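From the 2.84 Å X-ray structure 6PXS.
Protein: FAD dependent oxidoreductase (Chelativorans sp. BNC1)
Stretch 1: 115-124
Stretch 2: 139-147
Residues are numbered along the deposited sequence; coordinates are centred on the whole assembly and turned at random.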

# COMPACT_ATOMS: atom_id res chain seq x y z
N PRO A 115 -15.09 -41.09 -3.78
CA PRO A 115 -13.84 -41.52 -3.13
C PRO A 115 -12.81 -40.42 -3.03
O PRO A 115 -11.93 -40.48 -2.17
CB PRO A 115 -13.36 -42.67 -4.01
CG PRO A 115 -14.57 -43.12 -4.77
CD PRO A 115 -15.38 -41.88 -4.98
N GLU A 116 -12.88 -39.41 -3.91
CA GLU A 116 -11.97 -38.27 -3.82
C GLU A 116 -11.98 -37.65 -2.42
O GLU A 116 -10.97 -37.06 -2.00
CB GLU A 116 -12.34 -37.22 -4.86
CG GLU A 116 -13.79 -36.75 -4.82
CD GLU A 116 -14.73 -37.64 -5.61
OE1 GLU A 116 -14.32 -38.76 -5.97
OE2 GLU A 116 -15.87 -37.21 -5.88
N ALA A 117 -13.09 -37.77 -1.70
CA ALA A 117 -13.18 -37.19 -0.37
C ALA A 117 -12.34 -37.94 0.66
O ALA A 117 -12.05 -37.38 1.72
CB ALA A 117 -14.64 -37.16 0.09
N GLY A 118 -11.95 -39.17 0.36
CA GLY A 118 -11.23 -39.96 1.33
C GLY A 118 -12.17 -40.61 2.34
O GLY A 118 -13.38 -40.69 2.13
N THR A 119 -11.59 -41.06 3.44
CA THR A 119 -12.35 -41.73 4.49
C THR A 119 -12.80 -40.68 5.50
O THR A 119 -12.00 -40.18 6.30
CB THR A 119 -11.51 -42.82 5.16
OG1 THR A 119 -10.36 -42.23 5.79
CG2 THR A 119 -11.05 -43.84 4.14
N VAL A 120 -14.09 -40.34 5.46
CA VAL A 120 -14.64 -39.41 6.43
C VAL A 120 -14.62 -40.06 7.81
O VAL A 120 -14.98 -41.24 7.97
CB VAL A 120 -16.07 -39.00 6.03
CG1 VAL A 120 -16.66 -38.05 7.07
CG2 VAL A 120 -16.06 -38.35 4.65
N ARG A 121 -14.20 -39.30 8.81
CA ARG A 121 -13.99 -39.83 10.15
C ARG A 121 -14.36 -38.76 11.15
O ARG A 121 -13.84 -37.64 11.09
CB ARG A 121 -12.53 -40.27 10.33
CG ARG A 121 -12.17 -40.77 11.71
CD ARG A 121 -10.79 -41.42 11.69
NE ARG A 121 -9.79 -40.57 11.06
CZ ARG A 121 -8.62 -41.00 10.60
NH1 ARG A 121 -8.28 -42.27 10.70
NH2 ARG A 121 -7.78 -40.14 10.04
N ARG A 122 -15.27 -39.08 12.07
CA ARG A 122 -15.70 -38.12 13.07
C ARG A 122 -14.69 -38.09 14.21
O ARG A 122 -14.37 -39.13 14.80
CB ARG A 122 -17.09 -38.48 13.60
CG ARG A 122 -17.64 -37.42 14.54
CD ARG A 122 -19.11 -37.65 14.84
NE ARG A 122 -19.72 -36.48 15.45
CZ ARG A 122 -21.01 -36.38 15.75
NH1 ARG A 122 -21.84 -37.38 15.49
NH2 ARG A 122 -21.48 -35.27 16.31
N LEU A 123 -14.19 -36.90 14.51
CA LEU A 123 -13.16 -36.70 15.51
C LEU A 123 -13.77 -36.28 16.84
O LEU A 123 -14.84 -35.66 16.89
CB LEU A 123 -12.15 -35.65 15.05
CG LEU A 123 -11.01 -36.15 14.16
CD1 LEU A 123 -11.55 -36.96 12.99
CD2 LEU A 123 -10.18 -34.98 13.66
N GLY A 124 -13.09 -36.64 17.93
CA GLY A 124 -13.50 -36.21 19.24
C GLY A 124 -12.92 -34.86 19.61
O GLY A 124 -12.07 -34.31 18.92
N LEU A 139 -13.74 -28.61 20.63
CA LEU A 139 -14.51 -28.66 19.40
C LEU A 139 -14.48 -30.07 18.82
O LEU A 139 -13.40 -30.60 18.53
CB LEU A 139 -13.97 -27.65 18.38
CG LEU A 139 -14.24 -26.18 18.69
CD1 LEU A 139 -13.40 -25.28 17.81
CD2 LEU A 139 -15.72 -25.86 18.52
N GLU A 140 -15.66 -30.66 18.65
CA GLU A 140 -15.81 -31.84 17.82
C GLU A 140 -15.83 -31.42 16.35
O GLU A 140 -16.17 -30.28 16.02
CB GLU A 140 -17.08 -32.61 18.16
CG GLU A 140 -17.24 -32.95 19.63
CD GLU A 140 -18.56 -33.63 19.93
OE1 GLU A 140 -19.19 -34.16 18.99
OE2 GLU A 140 -18.98 -33.63 21.11
N ALA A 141 -15.48 -32.35 15.47
CA ALA A 141 -15.38 -32.02 14.06
C ALA A 141 -15.52 -33.28 13.23
O ALA A 141 -15.49 -34.40 13.74
CB ALA A 141 -14.06 -31.31 13.74
N ILE A 142 -15.69 -33.08 11.92
CA ILE A 142 -15.74 -34.15 10.94
C ILE A 142 -14.57 -33.95 9.98
O ILE A 142 -14.42 -32.88 9.40
CB ILE A 142 -17.08 -34.16 10.17
CG1 ILE A 142 -18.24 -34.33 11.15
CG2 ILE A 142 -17.08 -35.26 9.12
CD1 ILE A 142 -19.60 -34.09 10.53
N HIS A 143 -13.75 -34.99 9.84
CA HIS A 143 -12.52 -34.90 9.05
C HIS A 143 -12.78 -35.43 7.65
O HIS A 143 -13.20 -36.58 7.48
CB HIS A 143 -11.40 -35.69 9.73
CG HIS A 143 -10.06 -35.51 9.09
ND1 HIS A 143 -9.51 -36.44 8.24
CD2 HIS A 143 -9.16 -34.50 9.17
CE1 HIS A 143 -8.33 -36.02 7.82
NE2 HIS A 143 -8.10 -34.84 8.38
N ILE A 144 -12.52 -34.59 6.65
CA ILE A 144 -12.65 -34.97 5.24
C ILE A 144 -11.26 -34.88 4.61
O ILE A 144 -10.87 -33.80 4.15
CB ILE A 144 -13.65 -34.07 4.50
CG1 ILE A 144 -15.00 -34.07 5.21
CG2 ILE A 144 -13.81 -34.53 3.06
CD1 ILE A 144 -16.02 -33.14 4.57
N PRO A 145 -10.50 -35.97 4.55
CA PRO A 145 -9.13 -35.87 4.03
C PRO A 145 -9.05 -35.31 2.62
O PRO A 145 -7.98 -34.82 2.22
CB PRO A 145 -8.62 -37.32 4.08
CG PRO A 145 -9.50 -38.00 5.08
CD PRO A 145 -10.83 -37.34 4.98
N GLY A 146 -10.14 -35.36 1.84
CA GLY A 146 -10.09 -34.91 0.46
C GLY A 146 -10.16 -33.41 0.27
O GLY A 146 -9.83 -32.92 -0.81
N GLY A 147 -10.59 -32.67 1.30
CA GLY A 147 -10.67 -31.23 1.19
C GLY A 147 -9.33 -30.61 0.85
O GLY A 147 -8.31 -30.97 1.46

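What joins the two strands along their backbones? Strand 121-123 runs antiparallel to strand 141-144, and three hydrogen bonds tie them. Arg121 and His143 form a reciprocal pair: Arg121 N donates to His143 O at 3.2 Å, and His143 N donates to Arg121 O at 2.9 Å, so both polar backbone groups of each residue are satisfied by the other. Farther along, Leu123 N donates to Ala141 O at 2.9 Å. No return bond forms there: Ala141 N lies 3.7 Å from Leu123 O, too far for a hydrogen bond. Between these pairs, Arg122 and Ile142 face each other as a non-hydrogen-bonded pair, their CA atoms only 4.5 Å apart. His143 O also receives a CA-H...O contact from Val120 CA at 3.3 Å, which adds a second, weaker donor to an acceptor already in use.

How do the two stretches stay together beyond the strands? The 3-10 segment 115-117 meets the type I turn from Ile144 to Gly147, and each has its own internal bond: Gly118 N to Pro115 O at 2.8 Å, and Gly147 N to Ile144 O at 3.1 Å. Between them, Gly146 N reaches Ala117 O at 2.8 Å, but the angle at the hydrogen is 129° and the bond is weak. Gly146 CA makes a CA-H...O contact with Glu116 O at 3.4 Å. Glycine suits this close approach, because a CB on Gly146 would clash with Glu116 O and Ala117 CA. Gly118 has its own reason to be glycine: at its backbone angles a CB would jam against the preceding carbonyl oxygen. Pro145, which has no backbone N-H to satisfy, packs its CD 3.3 Å from Thr119 O.

Which side chains fill the space between the stretches? Val120 CG1 lies 3.5 Å from Ile142 CG2, an apolar contact that needs no polar partner, and the small Ala117 brings its CB within 4.1 Å of Ile144 CG2. On the sheet face shared by Arg121, Leu123, Ala141 and His143, Leu123 CD1 rests 3.5 Å from His143 CB. His143 has the largest area covered by the opposite stretch, while Ala141 is buried beside Leu123.

Where do the charged groups find partners? On the face shared with Ile142, Arg122 extends with chi1 to chi3 all t, and its NH2 forms a long salt bridge with Glu140 OE1 at 3.7 Å. Arg122 NH1 and NH2 are also hydrogen-bonded elsewhere in the structure, so the guanidinium does not depend on Glu140 alone.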